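Local coordinates for protein D-aminoacyl-tRNA deacylase 1 (Homo sapiens, PDB 2OKV) that hydrolyses D-aminoacyl-tRNAs and glycyl-tRNA(Ala) mischarged by synthetases, and may also act as an ATPase in DNA replication, at residues V13-I23 with K123-M131; L42-L50 with S108-Y117. All coordinates share one frame; numbering follows the deposited sequence.

Overall arrangement
The two contacts lie about 20 Å apart, centre to centre, within one deacylase domain. Interaction 1 sets the hairpin of strands 10-15 and 18-23 against the end of strand 122-124 and the loop leading to strand 131-137, while interaction 2 packs helix 39-51 on helix 99-116. Along the chain the helix pair is nested inside the loop closed by interaction 1. Strand 122-124, an outer strand of the mixed sheet, follows helix 99-116, and the contacts touch where Leu-110 packs on Asp-124. Interaction 1 borders the dimer interface: Tyr-130 and Met-131 pack on Gly-139 and Pro-140 of the second subunit, a motif that probably rejects L-amino acids. No other chain touches interaction 2.

Interaction 1: V13-I23 with K123-M131; sequences VTVGGEQISAI and KDGKFGAYM
The hydroxyl of Ser-21 and the ammonium group of Lys-123 make the two direct hydrogen bonds between the beta hairpin 13-23 and the segment 123-131. The hairpin turns through a type I' turn from Val-15 to Glu-18, whose two glycines accept positive phi, and carries a classic beta bulge in which Ile-20 and Ser-21 both face Val-13. Ser-21 OG donates to Asp-124 O at 2.7 Å, arriving from above the carbonyl plane; a chi1 of 62° sets the hydroxyl between backbone N and carbonyl carbon, aimed at the neighbouring strand. Lys-123 bends at chi2 and chi4 to bring NZ within 3.1 Å of Ala-22 O, at a C=O...N angle of 160°, while its CD lies 3.7 Å from Ile-23 CG2. The same ammonium group forms a salt bridge with Glu-73; the length of the lysine lets it serve both partners. The CB of Asp-124 is directed away from the hairpin, and OD1 is hydrogen-bonded to Tyr-106 OH.

Towards the turn the contact is mainly apolar. Val-15 CG2 fits among Lys-126 CE, Ala-129 CB and Met-131 CG, the lysine's aliphatic part crossing the valine at about a right angle. Gly-125 suits its place because a CB there would collide with the sulfur of Met-131, which accepts a weak hydrogen bond from Lys-126 N. Tyr-130 OH is hydrogen-bonded to Asp-138 of the second subunit, next to the Gly-cisPro motif. The carbonyl of Tyr-130 is satisfied by a water, which accepts from Gly-16 N and donates to Tyr-130 O, each at 2.9 Å.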
loop_
_atom_site.group_PDB
_atom_site.type_symbol
_atom_site.label_atom_id
_atom_site.label_comp_id
_atom_site.label_asym_id
_atom_site.label_seq_id
_atom_site.Cartn_x
_atom_site.Cartn_y
_atom_site.Cartn_z
ATOM N N VAL B 13 8.112 -10.565 7.403
ATOM C CA VAL B 13 8.791 -10.775 6.135
ATOM C C VAL B 13 9.355 -12.171 6.159
ATOM O O VAL B 13 10.015 -12.572 7.141
ATOM C CB VAL B 13 9.923 -9.740 5.928
ATOM C CG1 VAL B 13 10.816 -10.102 4.735
ATOM C CG2 VAL B 13 9.339 -8.329 5.783
ATOM N N THR B 14 9.075 -12.902 5.080
ATOM C CA THR B 14 9.667 -14.216 4.811
ATOM C C THR B 14 10.497 -14.152 3.517
ATOM O O THR B 14 10.145 -13.426 2.587
ATOM C CB THR B 14 8.544 -15.277 4.652
ATOM O OG1 THR B 14 7.948 -15.533 5.932
ATOM C CG2 THR B 14 9.088 -16.540 4.168
ATOM N N VAL B 15 11.590 -14.909 3.472
ATOM C CA VAL B 15 12.365 -15.126 2.252
ATOM C C VAL B 15 12.501 -16.644 2.080
ATOM O O VAL B 15 13.183 -17.291 2.862
ATOM C CB VAL B 15 13.761 -14.455 2.328
ATOM C CG1 VAL B 15 14.697 -14.913 1.164
ATOM C CG2 VAL B 15 13.625 -12.946 2.367
ATOM N N GLY B 16 11.802 -17.197 1.091
ATOM C CA GLY B 16 11.806 -18.632 0.816
ATOM C C GLY B 16 11.175 -19.469 1.911
ATOM O O GLY B 16 11.491 -20.640 2.066
ATOM N N GLY B 17 10.266 -18.878 2.674
ATOM C CA GLY B 17 9.649 -19.588 3.796
ATOM C C GLY B 17 10.370 -19.368 5.121
ATOM O O GLY B 17 9.836 -19.716 6.177
ATOM N N GLU B 18 11.572 -18.787 5.065
ATOM C CA GLU B 18 12.317 -18.390 6.265
ATOM C C GLU B 18 11.877 -17.034 6.812
ATOM O O GLU B 18 11.972 -16.007 6.115
ATOM C CB GLU B 18 13.800 -18.343 5.962
ATOM C CG GLU B 18 14.645 -17.546 6.964
ATOM C CD GLU B 18 16.116 -17.741 6.722
ATOM O OE1 GLU B 18 16.929 -16.792 6.934
ATOM O OE2 GLU B 18 16.446 -18.858 6.293
ATOM N N GLN B 19 11.411 -17.024 8.061
ATOM C CA GLN B 19 10.944 -15.780 8.660
ATOM C C GLN B 19 12.151 -14.937 8.995
ATOM O O GLN B 19 13.023 -15.387 9.744
ATOM C CB GLN B 19 10.096 -16.006 9.915
ATOM C CG GLN B 19 9.658 -14.667 10.540
ATOM C CD GLN B 19 8.512 -14.793 11.523
ATOM O OE1 GLN B 19 7.392 -15.173 11.156
ATOM N NE2 GLN B 19 8.780 -14.455 12.782
ATOM N N ILE B 20 12.204 -13.740 8.409
ATOM C CA ILE B 20 13.305 -12.781 8.587
ATOM C C ILE B 20 13.021 -11.816 9.763
ATOM O O ILE B 20 13.893 -11.530 10.588
ATOM C CB ILE B 20 13.514 -11.923 7.287
ATOM C CG1 ILE B 20 13.897 -12.792 6.073
ATOM C CG2 ILE B 20 14.541 -10.821 7.505
ATOM C CD1 ILE B 20 15.095 -13.715 6.254
ATOM N N SER B 21 11.808 -11.287 9.807
ATOM C CA SER B 21 11.436 -10.367 10.868
ATOM C C SER B 21 9.933 -10.377 11.031
ATOM O O SER B 21 9.207 -10.843 10.147
ATOM C CB SER B 21 11.947 -8.959 10.542
ATOM O OG SER B 21 11.365 -8.472 9.351
ATOM N N ALA B 22 9.467 -9.871 12.168
ATOM C CA ALA B 22 8.051 -9.834 12.468
ATOM C C ALA B 22 7.799 -8.744 13.496
ATOM O O ALA B 22 8.625 -8.540 14.399
ATOM C CB ALA B 22 7.596 -11.167 13.015
ATOM N N ILE B 23 6.659 -8.063 13.357
ATOM C CA ILE B 23 6.212 -7.082 14.341
ATOM C C ILE B 23 4.779 -7.393 14.780
ATOM O O ILE B 23 4.043 -8.092 14.077
ATOM C CB ILE B 23 6.295 -5.590 13.833
ATOM C CG1 ILE B 23 5.408 -5.342 12.601
ATOM C CG2 ILE B 23 7.746 -5.160 13.571
ATOM C CD1 ILE B 23 4.973 -3.876 12.459
ATOM N N LYS B 123 12.051 -2.910 12.575
ATOM C CA LYS B 123 12.415 -4.127 11.844
ATOM C C LYS B 123 12.483 -3.869 10.334
ATOM O O LYS B 123 11.837 -2.957 9.805
ATOM C CB LYS B 123 11.394 -5.245 12.126
ATOM C CG LYS B 123 11.616 -6.037 13.420
ATOM C CD LYS B 123 11.311 -5.231 14.685
ATOM C CE LYS B 123 11.641 -6.018 15.965
ATOM N NZ LYS B 123 10.583 -7.048 16.230
ATOM N N ASP B 124 13.251 -4.704 9.643
ATOM C CA ASP B 124 13.534 -4.522 8.237
ATOM C C ASP B 124 13.213 -5.807 7.474
ATOM O O ASP B 124 13.188 -6.908 8.052
ATOM C CB ASP B 124 15.027 -4.163 8.088
ATOM C CG ASP B 124 15.433 -3.810 6.656
ATOM O OD1 ASP B 124 14.570 -3.463 5.808
ATOM O OD2 ASP B 124 16.642 -3.872 6.390
ATOM N N GLY B 125 12.990 -5.673 6.172
ATOM C CA GLY B 125 13.027 -6.826 5.286
ATOM C C GLY B 125 14.478 -7.161 5.000
ATOM O O GLY B 125 15.369 -6.847 5.801
ATOM N N LYS B 126 14.721 -7.784 3.847
ATOM C CA LYS B 126 16.078 -8.058 3.375
ATOM C C LYS B 126 16.232 -7.387 2.011
ATOM O O LYS B 126 15.713 -7.879 1.008
ATOM C CB LYS B 126 16.352 -9.574 3.298
ATOM C CG LYS B 126 17.795 -9.916 2.894
ATOM C CD LYS B 126 18.255 -11.361 3.246
ATOM C CE LYS B 126 17.246 -12.446 2.853
ATOM N NZ LYS B 126 17.752 -13.855 3.119
ATOM N N PHE B 127 16.941 -6.257 1.997
ATOM C CA PHE B 127 17.023 -5.368 0.819
ATOM C C PHE B 127 17.051 -6.009 -0.591
ATOM O O PHE B 127 16.295 -5.609 -1.460
ATOM C CB PHE B 127 18.177 -4.361 0.946
ATOM C CG PHE B 127 18.199 -3.342 -0.161
ATOM C CD1 PHE B 127 17.482 -2.153 -0.040
ATOM C CD2 PHE B 127 18.907 -3.586 -1.336
ATOM C CE1 PHE B 127 17.467 -1.221 -1.064
ATOM C CE2 PHE B 127 18.907 -2.650 -2.376
ATOM C CZ PHE B 127 18.187 -1.464 -2.237
ATOM N N GLY B 128 17.899 -6.969 -0.850
ATOM C CA GLY B 128 17.951 -7.448 -2.251
ATOM C C GLY B 128 16.971 -8.552 -2.643
ATOM O O GLY B 128 16.894 -8.949 -3.819
ATOM N N ALA B 129 16.223 -9.043 -1.660
ATOM C CA ALA B 129 15.684 -10.398 -1.723
ATOM C C ALA B 129 14.264 -10.447 -2.237
ATOM O O ALA B 129 13.540 -9.465 -2.191
ATOM C CB ALA B 129 15.768 -11.058 -0.343
ATOM N N TYR B 130 13.874 -11.611 -2.726
ATOM C CA TYR B 130 12.496 -11.846 -3.100
ATOM C C TYR B 130 11.742 -12.241 -1.832
ATOM O O TYR B 130 11.912 -13.346 -1.304
ATOM C CB TYR B 130 12.429 -12.913 -4.187
ATOM C CG TYR B 130 11.050 -13.310 -4.652
ATOM C CD1 TYR B 130 9.973 -12.424 -4.591
ATOM C CD2 TYR B 130 10.830 -14.571 -5.200
ATOM C CE1 TYR B 130 8.715 -12.792 -5.031
ATOM C CE2 TYR B 130 9.560 -14.953 -5.640
ATOM C CZ TYR B 130 8.517 -14.049 -5.560
ATOM O OH TYR B 130 7.271 -14.421 -5.993
ATOM N N MET B 131 10.921 -11.316 -1.349
ATOM C CA MET B 131 10.281 -11.453 -0.057
ATOM C C MET B 131 8.800 -11.675 -0.218
ATOM O O MET B 131 8.200 -11.246 -1.208
ATOM C CB MET B 131 10.435 -10.158 0.755
ATOM C CG MET B 131 11.846 -9.789 1.142
ATOM S SD MET B 131 11.938 -8.143 1.818
ATOM C CE MET B 131 12.432 -7.190 0.374
HETATM O O HOH W 1 10.045 -15.434 -0.406
#

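Interaction 2: L42-L50 with S108-Y117; sequences LEHMVRKIL and SFLEQLRKTY
The Phe-109 ring meets Ile-49 at its edge, where Ile-49 CD1 lies in the ring plane 3.7 Å from CZ. Val-46 CG2, 3.6 Å from Phe-109 CE1, and Met-45 CG approach the ring obliquely. With CG anti to the backbone nitrogen (chi1 171°), the ring reaches across to the facing helix and lodges among Leu-42, Met-45, Val-46 and Ile-49. The Tyr-117 ring, too, is met obliquely, by Leu-50 CD2; Tyr-117 OH is hydrogen-bonded to Tyr-72 O. Away from the interface, Arg-47 NH1 sits over the centre of one face of the His-44 ring.

This is knobs-into-holes packing between helices 39-51 and 99-116, whose axes approach to 9.6 Å and cross at -46°. Val-46 is the reciprocal knob, seated among Phe-109, Gln-112, Leu-113 and Thr-116; a short beta-branched residue fills that hole with both methyls, CG1 turned to Leu-113 CD2 and CG2 to the phenylalanine. Beneath the helices lies the mixed sheet of the deacylase fold, on which Leu-113 reaches Cys-76 and Leu-50 reaches Ile-74.

Leucines suit the ends of the interface because their branches span two partners. Leu-42 turns CD2 to Gln-112 CB at 3.8 Å and lays CG against the CA and CB of Phe-109. Leu-50 CG meets Leu-113 CD2 at 3.7 Å, and its CD1 is pressed unusually tightly, at 3.4 Å, on Thr-116 CG2. Thr-116 presents that methyl to the leucine while its OG1 donates to Gln-112 O at 2.8 Å; the same carbonyl also accepts from Thr-116 N, on the opposite face of its plane.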
loop_
_atom_site.group_PDB
_atom_site.type_symbol
_atom_site.label_atom_id
_atom_site.label_comp_id
_atom_site.label_asym_id
_atom_site.label_seq_id
_atom_site.Cartn_x
_atom_site.Cartn_y
_atom_site.Cartn_z
ATOM N N LEU B 42 15.339 12.179 3.236
ATOM C CA LEU B 42 15.544 11.093 4.197
ATOM C C LEU B 42 15.066 11.533 5.585
ATOM O O LEU B 42 14.228 10.866 6.184
ATOM C CB LEU B 42 17.026 10.709 4.237
ATOM C CG LEU B 42 17.524 9.522 5.068
ATOM C CD1 LEU B 42 18.922 9.136 4.586
ATOM C CD2 LEU B 42 17.540 9.846 6.578
ATOM N N GLU B 43 15.597 12.656 6.071
ATOM C CA GLU B 43 15.240 13.192 7.401
ATOM C C GLU B 43 13.773 13.605 7.515
ATOM O O GLU B 43 13.118 13.345 8.535
ATOM C CB GLU B 43 16.179 14.340 7.786
ATOM C CG GLU B 43 17.604 13.828 8.008
ATOM C CD GLU B 43 18.606 14.868 8.479
ATOM O OE1 GLU B 43 18.186 15.968 8.897
ATOM O OE2 GLU B 43 19.833 14.571 8.449
ATOM N N HIS B 44 13.257 14.223 6.459
ATOM C CA HIS B 44 11.843 14.627 6.423
ATOM C C HIS B 44 10.885 13.433 6.432
ATOM O O HIS B 44 9.877 13.444 7.139
ATOM C CB HIS B 44 11.580 15.538 5.222
ATOM C CG HIS B 44 12.020 16.959 5.423
ATOM N ND1 HIS B 44 13.275 17.300 5.886
ATOM C CD2 HIS B 44 11.371 18.128 5.210
ATOM C CE1 HIS B 44 13.378 18.616 5.952
ATOM N NE2 HIS B 44 12.238 19.142 5.543
ATOM N N MET B 45 11.204 12.395 5.665
ATOM C CA MET B 45 10.367 11.193 5.632
ATOM C C MET B 45 10.363 10.443 6.973
ATOM O O MET B 45 9.305 10.001 7.431
ATOM C CB MET B 45 10.775 10.259 4.489
ATOM C CG MET B 45 9.885 9.015 4.314
ATOM S SD MET B 45 8.141 9.397 4.011
ATOM C CE MET B 45 8.129 9.811 2.267
ATOM N N VAL B 46 11.531 10.316 7.601
ATOM C CA VAL B 46 11.613 9.747 8.948
ATOM C C VAL B 46 10.663 10.492 9.920
ATOM O O VAL B 46 9.856 9.871 10.611
ATOM C CB VAL B 46 13.041 9.793 9.487
ATOM C CG1 VAL B 46 13.069 9.497 10.980
ATOM C CG2 VAL B 46 13.930 8.783 8.729
ATOM N N ARG B 47 10.776 11.817 9.963
ATOM C CA ARG B 47 9.932 12.623 10.854
ATOM C C ARG B 47 8.442 12.393 10.593
ATOM O O ARG B 47 7.646 12.258 11.538
ATOM C CB ARG B 47 10.288 14.100 10.741
ATOM C CG ARG B 47 11.457 14.494 11.631
ATOM C CD ARG B 47 11.654 16.011 11.708
ATOM N NE ARG B 47 12.749 16.437 10.830
ATOM C CZ ARG B 47 12.599 17.195 9.744
ATOM N NH1 ARG B 47 11.393 17.646 9.395
ATOM N NH2 ARG B 47 13.662 17.508 9.010
ATOM N N LYS B 48 8.058 12.333 9.319
ATOM C CA LYS B 48 6.648 12.130 8.963
ATOM C C LYS B 48 6.131 10.771 9.399
ATOM O O LYS B 48 5.020 10.682 9.929
ATOM C CB LYS B 48 6.403 12.317 7.459
ATOM C CG LYS B 48 6.516 13.766 6.975
ATOM C CD LYS B 48 6.917 13.791 5.507
ATOM C CE LYS B 48 5.731 13.868 4.584
ATOM N NZ LYS B 48 5.424 15.301 4.285
ATOM N N ILE B 49 6.929 9.722 9.174
ATOM C CA ILE B 49 6.523 8.355 9.526
ATOM C C ILE B 49 6.326 8.270 11.037
ATOM O O ILE B 49 5.312 7.750 11.523
ATOM C CB ILE B 49 7.568 7.297 9.063
ATOM C CG1 ILE B 49 7.518 7.109 7.546
ATOM C CG2 ILE B 49 7.377 5.945 9.774
ATOM C CD1 ILE B 49 8.790 6.476 6.982
ATOM N N LEU B 50 7.295 8.805 11.777
ATOM C CA LEU B 50 7.305 8.687 13.229
ATOM C C LEU B 50 6.190 9.482 13.887
ATOM O O LEU B 50 5.710 9.121 14.962
ATOM C CB LEU B 50 8.671 9.114 13.792
ATOM C CG LEU B 50 9.818 8.127 13.531
ATOM C CD1 LEU B 50 11.119 8.691 14.067
ATOM C CD2 LEU B 50 9.553 6.787 14.177
ATOM N N SER B 108 21.073 3.984 5.591
ATOM C CA SER B 108 21.162 5.263 6.313
ATOM C C SER B 108 19.783 5.717 6.826
ATOM O O SER B 108 19.656 6.249 7.950
ATOM C CB SER B 108 21.784 6.354 5.440
ATOM O OG SER B 108 23.154 6.080 5.153
ATOM N N PHE B 109 18.765 5.518 5.990
ATOM C CA PHE B 109 17.389 5.854 6.337
ATOM C C PHE B 109 16.916 5.069 7.561
ATOM O O PHE B 109 16.337 5.643 8.501
ATOM C CB PHE B 109 16.466 5.582 5.141
ATOM C CG PHE B 109 15.021 5.685 5.476
ATOM C CD1 PHE B 109 14.354 6.909 5.358
ATOM C CD2 PHE B 109 14.327 4.573 5.948
ATOM C CE1 PHE B 109 13.023 7.024 5.691
ATOM C CE2 PHE B 109 12.986 4.684 6.301
ATOM C CZ PHE B 109 12.332 5.918 6.172
ATOM N N LEU B 110 17.160 3.756 7.550
ATOM C CA LEU B 110 16.786 2.897 8.682
ATOM C C LEU B 110 17.522 3.303 9.940
ATOM O O LEU B 110 16.961 3.251 11.036
ATOM C CB LEU B 110 17.095 1.432 8.397
ATOM C CG LEU B 110 16.069 0.579 7.672
ATOM C CD1 LEU B 110 16.647 -0.815 7.667
ATOM C CD2 LEU B 110 14.685 0.575 8.329
ATOM N N GLU B 111 18.783 3.700 9.782
ATOM C CA GLU B 111 19.581 4.145 10.920
ATOM C C GLU B 111 19.073 5.464 11.536
ATOM O O GLU B 111 19.130 5.619 12.767
ATOM C CB GLU B 111 21.075 4.202 10.546
ATOM C CG GLU B 111 22.048 4.436 11.701
ATOM C CD GLU B 111 22.048 3.338 12.779
ATOM O OE1 GLU B 111 21.461 2.252 12.590
ATOM O OE2 GLU B 111 22.649 3.581 13.843
ATOM N N GLN B 112 18.583 6.402 10.712
ATOM C CA GLN B 112 18.005 7.659 11.242
ATOM C C GLN B 112 16.717 7.352 12.005
ATOM O O GLN B 112 16.460 7.926 13.057
ATOM C CB GLN B 112 17.700 8.708 10.150
ATOM C CG GLN B 112 18.267 10.168 10.385
ATOM C CD GLN B 112 17.734 10.941 11.608
ATOM O OE1 GLN B 112 17.836 10.484 12.750
ATOM N NE2 GLN B 112 17.217 12.155 11.366
ATOM N N LEU B 113 15.910 6.458 11.439
ATOM C CA LEU B 113 14.691 5.977 12.071
ATOM C C LEU B 113 14.955 5.394 13.454
ATOM O O LEU B 113 14.259 5.732 14.410
ATOM C CB LEU B 113 14.035 4.898 11.206
ATOM C CG LEU B 113 12.695 5.038 10.480
ATOM C CD1 LEU B 113 12.166 3.643 10.216
ATOM C CD2 LEU B 113 11.638 5.866 11.191
ATOM N N ARG B 114 15.939 4.498 13.544
ATOM C CA ARG B 114 16.325 3.891 14.818
ATOM C C ARG B 114 16.863 4.891 15.842
ATOM O O ARG B 114 16.533 4.799 17.027
ATOM C CB ARG B 114 17.360 2.798 14.612
ATOM C CG ARG B 114 16.882 1.621 13.803
ATOM C CD ARG B 114 17.889 0.494 13.996
ATOM N NE ARG B 114 18.303 -0.133 12.749
ATOM C CZ ARG B 114 17.698 -1.170 12.183
ATOM N NH1 ARG B 114 16.615 -1.712 12.742
ATOM N NH2 ARG B 114 18.176 -1.657 11.049
ATOM N N LYS B 115 17.694 5.832 15.407
ATOM C CA LYS B 115 18.250 6.793 16.353
ATOM C C LYS B 115 17.230 7.840 16.828
ATOM O O LYS B 115 17.358 8.369 17.937
ATOM C CB LYS B 115 19.542 7.426 15.826
ATOM C CG LYS B 115 19.413 8.763 15.110
ATOM C CD LYS B 115 20.804 9.383 14.973
ATOM C CE LYS B 115 20.931 10.284 13.751
ATOM N NZ LYS B 115 22.380 10.378 13.367
ATOM N N THR B 116 16.230 8.126 15.996
ATOM C CA THR B 116 15.169 9.091 16.330
ATOM C C THR B 116 14.088 8.450 17.199
ATOM O O THR B 116 13.422 9.140 17.977
ATOM C CB THR B 116 14.532 9.699 15.045
ATOM O OG1 THR B 116 15.555 10.329 14.269
ATOM C CG2 THR B 116 13.449 10.753 15.376
ATOM N N TYR B 117 13.889 7.142 17.028
ATOM C CA TYR B 117 12.911 6.363 17.792
ATOM C C TYR B 117 13.644 5.369 18.698
ATOM O O TYR B 117 14.559 5.757 19.423
ATOM C CB TYR B 117 11.942 5.653 16.831
ATOM C CG TYR B 117 10.732 4.978 17.468
ATOM C CD1 TYR B 117 10.313 5.288 18.783
ATOM C CD2 TYR B 117 9.994 4.045 16.743
ATOM C CE1 TYR B 117 9.174 4.658 19.350
ATOM C CE2 TYR B 117 8.875 3.419 17.288
ATOM C CZ TYR B 117 8.467 3.731 18.580
ATOM O OH TYR B 117 7.362 3.091 19.086
#